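Local coordinates for protein abietadiene synthase, chloroplastic (Abies grandis, PDB 3S9V) that belongs to the terpene synthase family and is a chloroplast enzyme built mainly of alpha-helices, at residues A[100-105]-A[145-150]; A[269-274]-A[453-458]; A[359-364]-A[391-396]. All blocks are in the same frame, centred on the assembly; numbering follows the deposited sequence.

Contact 1. Residues A[100-105]-A[145-150]; sequences LAYDRI and SHRPSG
The ring of Tyr102 carries this contact. Its CG lies anti to the carbonyl carbon (chi1 -68°), and the ring stands out from the helix toward residues 145-148. The Arg147 side chain crosses it obliquely. Arg147 CG sits over one ring face, 4.1 Å from the centroid of the Tyr102 ring, as a CH-pi contact. The chain then runs extended to NE, and the guanidinium ends up turned 58° from the ring plane. Arg147 NH1 comes to 2.6 Å from Tyr102 OH, but the angle is too poor for a hydrogen bond. The Pro148 side chain crosses that of Tyr102 at about a right angle, with Pro148 CD 3.4 Å from Tyr102 CB. In fold terms, the first turn of helix 101-117 is packed against the loop that joins helices 122-136 and 151-164. This mainly helical region probably belongs to the gamma domain of the three-domain architecture of plant terpene synthases. Leu100 is the N-cap residue of helix 101-117. Its two methyls diverge: Leu100 CD1 lies 4.0 Å from Ser145 CB, and Leu100 CD2 meets Pro148 CG tip to tip at 4.1 Å. Ser145 OG is 3.3 Å from Tyr102 CE1, while its hydrogen bond goes to Glu142 O. Phe151 meets the Tyr102 ring with planes at about 60°, and Phe175 of helix 174-187 touches both Tyr102 and Arg147.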
loop_
_atom_site.group_PDB
_atom_site.type_symbol
_atom_site.label_atom_id
_atom_site.label_comp_id
_atom_site.label_asym_id
_atom_site.label_seq_id
_atom_site.Cartn_x
_atom_site.Cartn_y
_atom_site.Cartn_z
ATOM N N LEU A 100 -22.415 14.823 10.385
ATOM C CA LEU A 100 -22.277 15.408 9.058
ATOM C C LEU A 100 -23.656 15.998 8.794
ATOM O O LEU A 100 -24.657 15.281 8.787
ATOM C CB LEU A 100 -21.941 14.352 8.002
ATOM C CG LEU A 100 -21.691 14.951 6.606
ATOM C CD1 LEU A 100 -20.415 15.812 6.609
ATOM C CD2 LEU A 100 -21.572 13.836 5.583
ATOM N N ALA A 101 -23.718 17.308 8.611
ATOM C CA ALA A 101 -24.993 17.965 8.383
ATOM C C ALA A 101 -25.813 17.294 7.283
ATOM O O ALA A 101 -26.964 16.905 7.515
ATOM C CB ALA A 101 -24.769 19.450 8.057
ATOM N N TYR A 102 -25.230 17.147 6.095
ATOM C CA TYR A 102 -25.950 16.524 4.978
ATOM C C TYR A 102 -26.569 15.185 5.369
ATOM O O TYR A 102 -27.738 14.931 5.104
ATOM C CB TYR A 102 -25.016 16.319 3.788
ATOM C CG TYR A 102 -24.572 17.601 3.129
ATOM C CD1 TYR A 102 -23.220 17.891 2.981
ATOM C CD2 TYR A 102 -25.504 18.519 2.643
ATOM C CE1 TYR A 102 -22.796 19.065 2.365
ATOM C CE2 TYR A 102 -25.093 19.698 2.021
ATOM C CZ TYR A 102 -23.733 19.963 1.888
ATOM O OH TYR A 102 -23.300 21.118 1.280
ATOM N N ASP A 103 -25.763 14.336 5.996
ATOM C CA ASP A 103 -26.186 13.016 6.454
ATOM C C ASP A 103 -27.439 13.120 7.337
ATOM O O ASP A 103 -28.443 12.459 7.080
ATOM C CB ASP A 103 -25.021 12.372 7.228
ATOM C CG ASP A 103 -25.340 10.975 7.777
ATOM O OD1 ASP A 103 -25.535 10.029 6.981
ATOM O OD2 ASP A 103 -25.372 10.821 9.020
ATOM N N ARG A 104 -27.383 13.959 8.369
ATOM C CA ARG A 104 -28.510 14.114 9.284
ATOM C C ARG A 104 -29.798 14.630 8.645
ATOM O O ARG A 104 -30.866 14.074 8.893
ATOM C CB ARG A 104 -28.123 15.019 10.459
ATOM C CG ARG A 104 -26.981 14.476 11.316
ATOM C CD ARG A 104 -27.284 13.067 11.830
ATOM N NE ARG A 104 -26.171 12.539 12.611
ATOM C CZ ARG A 104 -25.815 12.995 13.810
ATOM N NH1 ARG A 104 -26.489 13.988 14.377
ATOM N NH2 ARG A 104 -24.773 12.470 14.438
ATOM N N ILE A 105 -29.721 15.681 7.831
ATOM C CA ILE A 105 -30.940 16.192 7.205
ATOM C C ILE A 105 -31.494 15.226 6.167
ATOM O O ILE A 105 -32.700 15.191 5.937
ATOM C CB ILE A 105 -30.731 17.568 6.524
ATOM C CG1 ILE A 105 -29.632 17.479 5.469
ATOM C CG2 ILE A 105 -30.398 18.612 7.566
ATOM C CD1 ILE A 105 -29.468 18.747 4.667
ATOM N N SER A 145 -17.915 21.060 3.897
ATOM C CA SER A 145 -18.020 19.628 4.153
ATOM C C SER A 145 -18.310 18.934 2.821
ATOM O O SER A 145 -18.761 19.572 1.867
ATOM C CB SER A 145 -19.146 19.334 5.149
ATOM O OG SER A 145 -20.423 19.560 4.575
ATOM N N HIS A 146 -18.052 17.632 2.762
ATOM C CA HIS A 146 -18.272 16.865 1.542
ATOM C C HIS A 146 -19.711 16.384 1.372
ATOM O O HIS A 146 -20.325 15.868 2.306
ATOM C CB HIS A 146 -17.314 15.676 1.510
ATOM C CG HIS A 146 -15.880 16.066 1.668
ATOM N ND1 HIS A 146 -15.265 16.986 0.844
ATOM C CD2 HIS A 146 -14.943 15.681 2.566
ATOM C CE1 HIS A 146 -14.012 17.152 1.229
ATOM N NE2 HIS A 146 -13.792 16.371 2.272
ATOM N N ARG A 147 -20.239 16.570 0.167
ATOM C CA ARG A 147 -21.603 16.165 -0.165
ATOM C C ARG A 147 -21.682 14.650 -0.326
ATOM O O ARG A 147 -20.882 14.065 -1.050
ATOM C CB ARG A 147 -22.041 16.828 -1.477
ATOM C CG ARG A 147 -23.041 17.968 -1.332
ATOM C CD ARG A 147 -23.401 18.550 -2.698
ATOM N NE ARG A 147 -24.544 19.462 -2.633
ATOM C CZ ARG A 147 -24.546 20.631 -1.998
ATOM N NH1 ARG A 147 -23.458 21.049 -1.362
ATOM N NH2 ARG A 147 -25.641 21.383 -1.992
ATOM N N PRO A 148 -22.652 13.998 0.341
ATOM C CA PRO A 148 -22.821 12.540 0.255
ATOM C C PRO A 148 -23.153 12.142 -1.177
ATOM O O PRO A 148 -23.701 12.945 -1.925
ATOM C CB PRO A 148 -23.991 12.265 1.202
ATOM C CG PRO A 148 -23.908 13.382 2.184
ATOM C CD PRO A 148 -23.608 14.573 1.299
ATOM N N SER A 149 -22.835 10.903 -1.544
ATOM C CA SER A 149 -23.085 10.395 -2.894
ATOM C C SER A 149 -24.545 10.512 -3.330
ATOM O O SER A 149 -25.435 9.918 -2.721
ATOM C CB SER A 149 -22.667 8.922 -2.997
ATOM O OG SER A 149 -21.320 8.733 -2.602
ATOM N N GLY A 150 -24.781 11.274 -4.389
ATOM C CA GLY A 150 -26.127 11.433 -4.907
ATOM C C GLY A 150 -27.020 12.369 -4.119
ATOM O O GLY A 150 -28.233 12.402 -4.362
#

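Contact 2. Residues A[269-274]-A[453-458]; sequences DLFERL and YMMPYI
A type I beta-turn at Met455-Ile458 packs here on the start of helix 269-282. Ile458 N donates to Met455 O at 2.9 Å and closes the turn. The turn lies in the loop between strand 452-453 and helix 461-491, in a protein of the mainly helical terpene synthase fold. Phe271 is the centre of the apolar part. Its CG is anti to the backbone N (chi1 167°), which sends the ring out toward the loop. Ile458 crosses it at about a right angle and sets CD1 over one face, 4.0 Å from the centroid of the Phe271 ring, as a CH-pi contact. Met455 comes to the ring tip to tip, its chain bent at chi2 and chi3. Met455 SD lies 5.1 Å from the Phe271 centroid and 65° off the ring normal, an oblique Met-aromatic contact. Tyr453 adds to this apolar cluster: Phe271 CE2 stands at the edge of the tyrosine ring, 4.4 Å from Tyr453 CE1. Trp447 of the paired strand touches both Met455 and Ile458. The next helix residue, Glu272, does something different. Its chain is extended and lies beside Tyr457, pointing the same way, with carboxylate and ring planes 32° apart. The carboxylate is buried, and the backbone N of Glu51 donates a hydrogen bond to Glu272 OE2. The same atom, Glu272 OE2, lies 3.4 Å from Tyr457 CD2 and 3.6 Å from Tyr457 CB.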
loop_
_atom_site.group_PDB
_atom_site.type_symbol
_atom_site.label_atom_id
_atom_site.label_comp_id
_atom_site.label_asym_id
_atom_site.label_seq_id
_atom_site.Cartn_x
_atom_site.Cartn_y
_atom_site.Cartn_z
ATOM N N ASP A 269 -18.091 -7.635 0.770
ATOM C CA ASP A 269 -17.092 -8.684 0.935
ATOM C C ASP A 269 -15.705 -8.506 0.317
ATOM O O ASP A 269 -14.715 -8.917 0.917
ATOM C CB ASP A 269 -17.679 -10.029 0.488
ATOM C CG ASP A 269 -18.229 -9.994 -0.932
ATOM O OD1 ASP A 269 -18.292 -11.070 -1.568
ATOM O OD2 ASP A 269 -18.609 -8.905 -1.410
ATOM N N LEU A 270 -15.613 -7.913 -0.867
ATOM C CA LEU A 270 -14.301 -7.733 -1.491
ATOM C C LEU A 270 -13.615 -6.495 -0.924
ATOM O O LEU A 270 -12.399 -6.472 -0.686
ATOM C CB LEU A 270 -14.438 -7.588 -3.006
ATOM C CG LEU A 270 -15.183 -8.668 -3.795
ATOM C CD1 LEU A 270 -14.915 -8.443 -5.272
ATOM C CD2 LEU A 270 -14.710 -10.061 -3.386
ATOM N N PHE A 271 -14.408 -5.453 -0.728
ATOM C CA PHE A 271 -13.899 -4.216 -0.177
ATOM C C PHE A 271 -13.359 -4.475 1.242
ATOM O O PHE A 271 -12.236 -4.089 1.571
ATOM C CB PHE A 271 -15.028 -3.171 -0.179
ATOM C CG PHE A 271 -14.739 -1.945 0.640
ATOM C CD1 PHE A 271 -13.514 -1.298 0.551
ATOM C CD2 PHE A 271 -15.713 -1.423 1.485
ATOM C CE1 PHE A 271 -13.260 -0.150 1.291
ATOM C CE2 PHE A 271 -15.468 -0.273 2.232
ATOM C CZ PHE A 271 -14.239 0.366 2.136
ATOM N N GLU A 272 -14.133 -5.171 2.063
ATOM C CA GLU A 272 -13.713 -5.438 3.435
ATOM C C GLU A 272 -12.450 -6.289 3.553
ATOM O O GLU A 272 -11.544 -5.968 4.329
ATOM C CB GLU A 272 -14.851 -6.102 4.211
ATOM C CG GLU A 272 -14.495 -6.399 5.650
ATOM C CD GLU A 272 -15.700 -6.757 6.490
ATOM O OE1 GLU A 272 -16.209 -7.898 6.385
ATOM O OE2 GLU A 272 -16.145 -5.882 7.255
ATOM N N ARG A 273 -12.382 -7.373 2.787
ATOM C CA ARG A 273 -11.217 -8.251 2.837
ATOM C C ARG A 273 -9.933 -7.604 2.332
ATOM O O ARG A 273 -8.887 -7.726 2.971
ATOM C CB ARG A 273 -11.489 -9.540 2.059
ATOM C CG ARG A 273 -12.414 -10.519 2.788
ATOM C CD ARG A 273 -12.710 -11.734 1.926
ATOM N NE ARG A 273 -13.488 -12.750 2.635
ATOM C CZ ARG A 273 -14.772 -12.624 2.955
ATOM N NH1 ARG A 273 -15.440 -11.523 2.630
ATOM N NH2 ARG A 273 -15.386 -13.598 3.607
ATOM N N LEU A 274 -10.012 -6.910 1.198
ATOM C CA LEU A 274 -8.835 -6.261 0.621
ATOM C C LEU A 274 -8.278 -5.130 1.480
ATOM O O LEU A 274 -7.053 -4.977 1.613
ATOM C CB LEU A 274 -9.150 -5.732 -0.785
ATOM C CG LEU A 274 -9.332 -6.791 -1.880
ATOM C CD1 LEU A 274 -9.887 -6.126 -3.113
ATOM C CD2 LEU A 274 -8.001 -7.493 -2.197
ATOM N N TYR A 453 -21.007 6.075 6.620
ATOM C CA TYR A 453 -20.992 4.706 7.115
ATOM C C TYR A 453 -19.651 4.363 7.751
ATOM O O TYR A 453 -18.670 5.091 7.585
ATOM C CB TYR A 453 -21.359 3.720 5.992
ATOM C CG TYR A 453 -20.378 3.631 4.843
ATOM C CD1 TYR A 453 -19.503 2.558 4.743
ATOM C CD2 TYR A 453 -20.347 4.597 3.839
ATOM C CE1 TYR A 453 -18.625 2.441 3.673
ATOM C CE2 TYR A 453 -19.464 4.486 2.752
ATOM C CZ TYR A 453 -18.607 3.397 2.680
ATOM O OH TYR A 453 -17.733 3.232 1.618
ATOM N N MET A 454 -19.618 3.265 8.500
ATOM C CA MET A 454 -18.406 2.858 9.195
ATOM C C MET A 454 -18.026 1.422 8.877
ATOM O O MET A 454 -18.892 0.560 8.736
ATOM C CB MET A 454 -18.616 3.010 10.699
ATOM C CG MET A 454 -19.332 4.300 11.086
ATOM S SD MET A 454 -19.683 4.426 12.843
ATOM C CE MET A 454 -20.318 2.799 13.192
ATOM N N MET A 455 -16.727 1.162 8.765
ATOM C CA MET A 455 -16.265 -0.181 8.479
ATOM C C MET A 455 -15.367 -0.656 9.620
ATOM O O MET A 455 -14.150 -0.490 9.574
ATOM C CB MET A 455 -15.516 -0.214 7.146
ATOM C CG MET A 455 -15.953 -1.352 6.216
ATOM S SD MET A 455 -17.583 -1.119 5.482
ATOM C CE MET A 455 -17.244 0.195 4.621
ATOM N N PRO A 456 -15.973 -1.251 10.666
ATOM C CA PRO A 456 -15.326 -1.783 11.873
ATOM C C PRO A 456 -14.098 -2.665 11.636
ATOM O O PRO A 456 -13.217 -2.749 12.496
ATOM C CB PRO A 456 -16.454 -2.559 12.553
ATOM C CG PRO A 456 -17.662 -1.773 12.179
ATOM C CD PRO A 456 -17.427 -1.486 10.720
ATOM N N TYR A 457 -14.032 -3.321 10.481
ATOM C CA TYR A 457 -12.896 -4.192 10.201
ATOM C C TYR A 457 -11.797 -3.557 9.354
ATOM O O TYR A 457 -10.824 -4.218 8.988
ATOM C CB TYR A 457 -13.378 -5.513 9.586
ATOM C CG TYR A 457 -14.279 -6.302 10.518
ATOM C CD1 TYR A 457 -14.445 -5.917 11.854
ATOM C CD2 TYR A 457 -14.965 -7.430 10.075
ATOM C CE1 TYR A 457 -15.273 -6.637 12.726
ATOM C CE2 TYR A 457 -15.795 -8.156 10.937
ATOM C CZ TYR A 457 -15.943 -7.753 12.260
ATOM O OH TYR A 457 -16.758 -8.461 13.117
ATOM N N ILE A 458 -11.942 -2.273 9.054
ATOM C CA ILE A 458 -10.917 -1.555 8.301
ATOM C C ILE A 458 -10.390 -0.421 9.186
ATOM O O ILE A 458 -9.180 -0.195 9.267
ATOM C CB ILE A 458 -11.460 -0.950 6.996
ATOM C CG1 ILE A 458 -12.079 -2.048 6.125
ATOM C CG2 ILE A 458 -10.324 -0.265 6.245
ATOM C CD1 ILE A 458 -12.730 -1.536 4.855
#

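Contact 3. Residues A[359-364]-A[391-396]; sequences TQRGVT and ERYLRN
Tyr393 reaches out from helix 381-397 and meets the backbone and one arginine of residues 361-363. Its CG is anti to the backbone N (chi1 176°), and its hydroxyl is carried up to the chain at Gly362. Tyr393 OH lies 3.2 Å from Gly362 CA. The backbone N of Val363 is at the ring edge, 3.5 Å from Tyr393 OH, but the angle is poor and no hydrogen bond is made. Arg361 comes tip to tip with the ring and lies obliquely beside its CD2-CE2 side. Its chain is extended from CG to NE, and Arg361 NE comes to 3.6 Å from Tyr393 CD2. That carbon lies over one face of the guanidinium, toward its rim. The two planes are 52° apart, so this is not a flat stack. Next to the tyrosine, Leu394 crosses Val363 obliquely, with Leu394 CD2 4.1 Å from Val363 CG1 and 3.8 Å from Val363 O. Both side chains also touch helix 413-422.

The Arg361 guanidinium and the Gly362 N are held from outside. Gly362 is the N-cap of helix 363-373, and its N donates to Asp365 OD2, the half of a capping box that a glycine N-cap can make. Arg361 NH1 has a hydrogen bond with Phe352 O and a salt bridge with Glu351 OE1, while Glu351 OE2 forms a salt bridge with Arg392 NH2. Arg361 NH2 and Arg392 NH1 are 6.3 Å apart. The guanidinium of Arg361 is thus held by polar partners, while Tyr393 CD2 lies over one face of it. Because the Glu351 carboxylate is paired with both arginines, it probably offsets the repulsion between their like charges.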
loop_
_atom_site.group_PDB
_atom_site.type_symbol
_atom_site.label_atom_id
_atom_site.label_comp_id
_atom_site.label_asym_id
_atom_site.label_seq_id
_atom_site.Cartn_x
_atom_site.Cartn_y
_atom_site.Cartn_z
ATOM N N THR A 359 -16.034 10.543 -15.501
ATOM C CA THR A 359 -14.874 11.405 -15.258
ATOM C C THR A 359 -14.557 11.490 -13.769
ATOM O O THR A 359 -13.653 12.218 -13.355
ATOM C CB THR A 359 -15.133 12.842 -15.784
ATOM O OG1 THR A 359 -15.401 12.791 -17.190
ATOM C CG2 THR A 359 -13.922 13.740 -15.548
ATOM N N GLN A 360 -15.297 10.738 -12.965
ATOM C CA GLN A 360 -15.095 10.762 -11.526
ATOM C C GLN A 360 -13.835 10.028 -11.056
ATOM O O GLN A 360 -13.476 8.974 -11.585
ATOM C CB GLN A 360 -16.313 10.165 -10.823
ATOM C CG GLN A 360 -16.248 10.214 -9.309
ATOM C CD GLN A 360 -17.264 9.296 -8.665
ATOM O OE1 GLN A 360 -18.456 9.353 -8.976
ATOM N NE2 GLN A 360 -16.799 8.440 -7.761
ATOM N N ARG A 361 -13.178 10.612 -10.057
ATOM C CA ARG A 361 -11.981 10.057 -9.436
ATOM C C ARG A 361 -11.550 10.994 -8.315
ATOM O O ARG A 361 -11.878 12.185 -8.332
ATOM C CB ARG A 361 -10.845 9.910 -10.451
ATOM C CG ARG A 361 -10.337 11.220 -11.036
ATOM C CD ARG A 361 -9.225 10.966 -12.031
ATOM N NE ARG A 361 -8.868 12.175 -12.763
ATOM C CZ ARG A 361 -7.932 12.224 -13.705
ATOM N NH1 ARG A 361 -7.255 11.128 -14.027
ATOM N NH2 ARG A 361 -7.671 13.369 -14.324
ATOM N N GLY A 362 -10.818 10.455 -7.343
ATOM C CA GLY A 362 -10.355 11.263 -6.227
ATOM C C GLY A 362 -9.018 10.823 -5.656
ATOM O O GLY A 362 -8.537 9.724 -5.937
ATOM N N VAL A 363 -8.430 11.682 -4.830
ATOM C CA VAL A 363 -7.136 11.415 -4.220
ATOM C C VAL A 363 -6.975 9.999 -3.690
ATOM O O VAL A 363 -5.976 9.335 -3.966
ATOM C CB VAL A 363 -6.854 12.389 -3.065
ATOM C CG1 VAL A 363 -5.517 12.048 -2.424
ATOM C CG2 VAL A 363 -6.854 13.820 -3.581
ATOM N N THR A 364 -7.955 9.536 -2.926
ATOM C CA THR A 364 -7.878 8.202 -2.361
ATOM C C THR A 364 -7.711 7.117 -3.425
ATOM O O THR A 364 -6.774 6.319 -3.355
ATOM C CB THR A 364 -9.111 7.909 -1.493
ATOM O OG1 THR A 364 -9.136 8.826 -0.392
ATOM C CG2 THR A 364 -9.058 6.499 -0.947
ATOM N N GLU A 391 0.496 10.112 -10.962
ATOM C CA GLU A 391 1.510 11.033 -10.463
ATOM C C GLU A 391 1.118 12.481 -10.727
ATOM O O GLU A 391 1.172 13.314 -9.823
ATOM C CB GLU A 391 2.875 10.752 -11.097
ATOM C CG GLU A 391 3.755 9.837 -10.261
ATOM C CD GLU A 391 5.202 9.830 -10.726
ATOM O OE1 GLU A 391 5.479 9.279 -11.814
ATOM O OE2 GLU A 391 6.061 10.388 -10.005
ATOM N N ARG A 392 0.724 12.786 -11.960
ATOM C CA ARG A 392 0.329 14.153 -12.285
ATOM C C ARG A 392 -0.886 14.583 -11.471
ATOM O O ARG A 392 -0.977 15.728 -11.022
ATOM C CB ARG A 392 0.041 14.291 -13.785
ATOM C CG ARG A 392 1.309 14.330 -14.628
ATOM C CD ARG A 392 1.051 14.585 -16.109
ATOM N NE ARG A 392 0.566 13.407 -16.826
ATOM C CZ ARG A 392 -0.693 12.981 -16.813
ATOM N NH1 ARG A 392 -1.611 13.641 -16.116
ATOM N NH2 ARG A 392 -1.033 11.896 -17.500
ATOM N N TYR A 393 -1.809 13.658 -11.256
ATOM C CA TYR A 393 -3.005 13.972 -10.500
ATOM C C TYR A 393 -2.758 14.127 -8.996
ATOM O O TYR A 393 -3.325 15.017 -8.364
ATOM C CB TYR A 393 -4.068 12.904 -10.748
ATOM C CG TYR A 393 -5.322 13.095 -9.932
ATOM C CD1 TYR A 393 -5.370 12.704 -8.594
ATOM C CD2 TYR A 393 -6.457 13.678 -10.495
ATOM C CE1 TYR A 393 -6.515 12.885 -7.834
ATOM C CE2 TYR A 393 -7.613 13.866 -9.740
ATOM C CZ TYR A 393 -7.633 13.466 -8.412
ATOM O OH TYR A 393 -8.771 13.637 -7.661
ATOM N N LEU A 394 -1.926 13.265 -8.418
ATOM C CA LEU A 394 -1.651 13.360 -6.988
ATOM C C LEU A 394 -0.847 14.609 -6.655
ATOM O O LEU A 394 -1.093 15.249 -5.632
ATOM C CB LEU A 394 -0.913 12.113 -6.482
ATOM C CG LEU A 394 -1.760 10.838 -6.390
ATOM C CD1 LEU A 394 -0.887 9.685 -5.947
ATOM C CD2 LEU A 394 -2.915 11.043 -5.414
ATOM N N ARG A 395 0.102 14.958 -7.523
ATOM C CA ARG A 395 0.931 16.140 -7.308
ATOM C C ARG A 395 0.130 17.417 -7.467
ATOM O O ARG A 395 0.371 18.403 -6.766
ATOM C CB ARG A 395 2.128 16.153 -8.263
ATOM C CG ARG A 395 3.193 15.148 -7.872
ATOM C CD ARG A 395 4.429 15.234 -8.737
ATOM N NE ARG A 395 5.423 14.241 -8.329
ATOM C CZ ARG A 395 6.041 14.228 -7.147
ATOM N NH1 ARG A 395 5.777 15.157 -6.236
ATOM N NH2 ARG A 395 6.921 13.275 -6.872
ATOM N N ASN A 396 -0.828 17.408 -8.385
ATOM C CA ASN A 396 -1.649 18.590 -8.576
ATOM C C ASN A 396 -2.646 18.700 -7.416
ATOM O O ASN A 396 -3.167 19.778 -7.130
ATOM C CB ASN A 396 -2.392 18.517 -9.906
ATOM C CG ASN A 396 -3.089 19.816 -10.248
ATOM O OD1 ASN A 396 -2.444 20.841 -10.466
ATOM N ND2 ASN A 396 -4.414 19.782 -10.289
#

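The three contacts are separate, with centres about 21 Å (contacts 1 and 2), 22 Å (1 and 3) and 23 Å (2 and 3) apart. Nearest atoms are about 6, 7 and 8 Å apart in the same order, and no pair touches. The short hairpin of strands 447-448 and 452-453 connects contacts 1 and 2. Asp103 accepts a hydrogen bond from Val452 N, and Ser149 and Gly449 are joined by a backbone hydrogen bond. Strand 452-453 ends with Tyr453, the first residue of contact 2's second segment. Along the chain, contact 1 closes first, and contact 3 falls wholly between the two segments of contact 2. Contacts 1 and 2 are buried, whereas contact 3 lies at the surface.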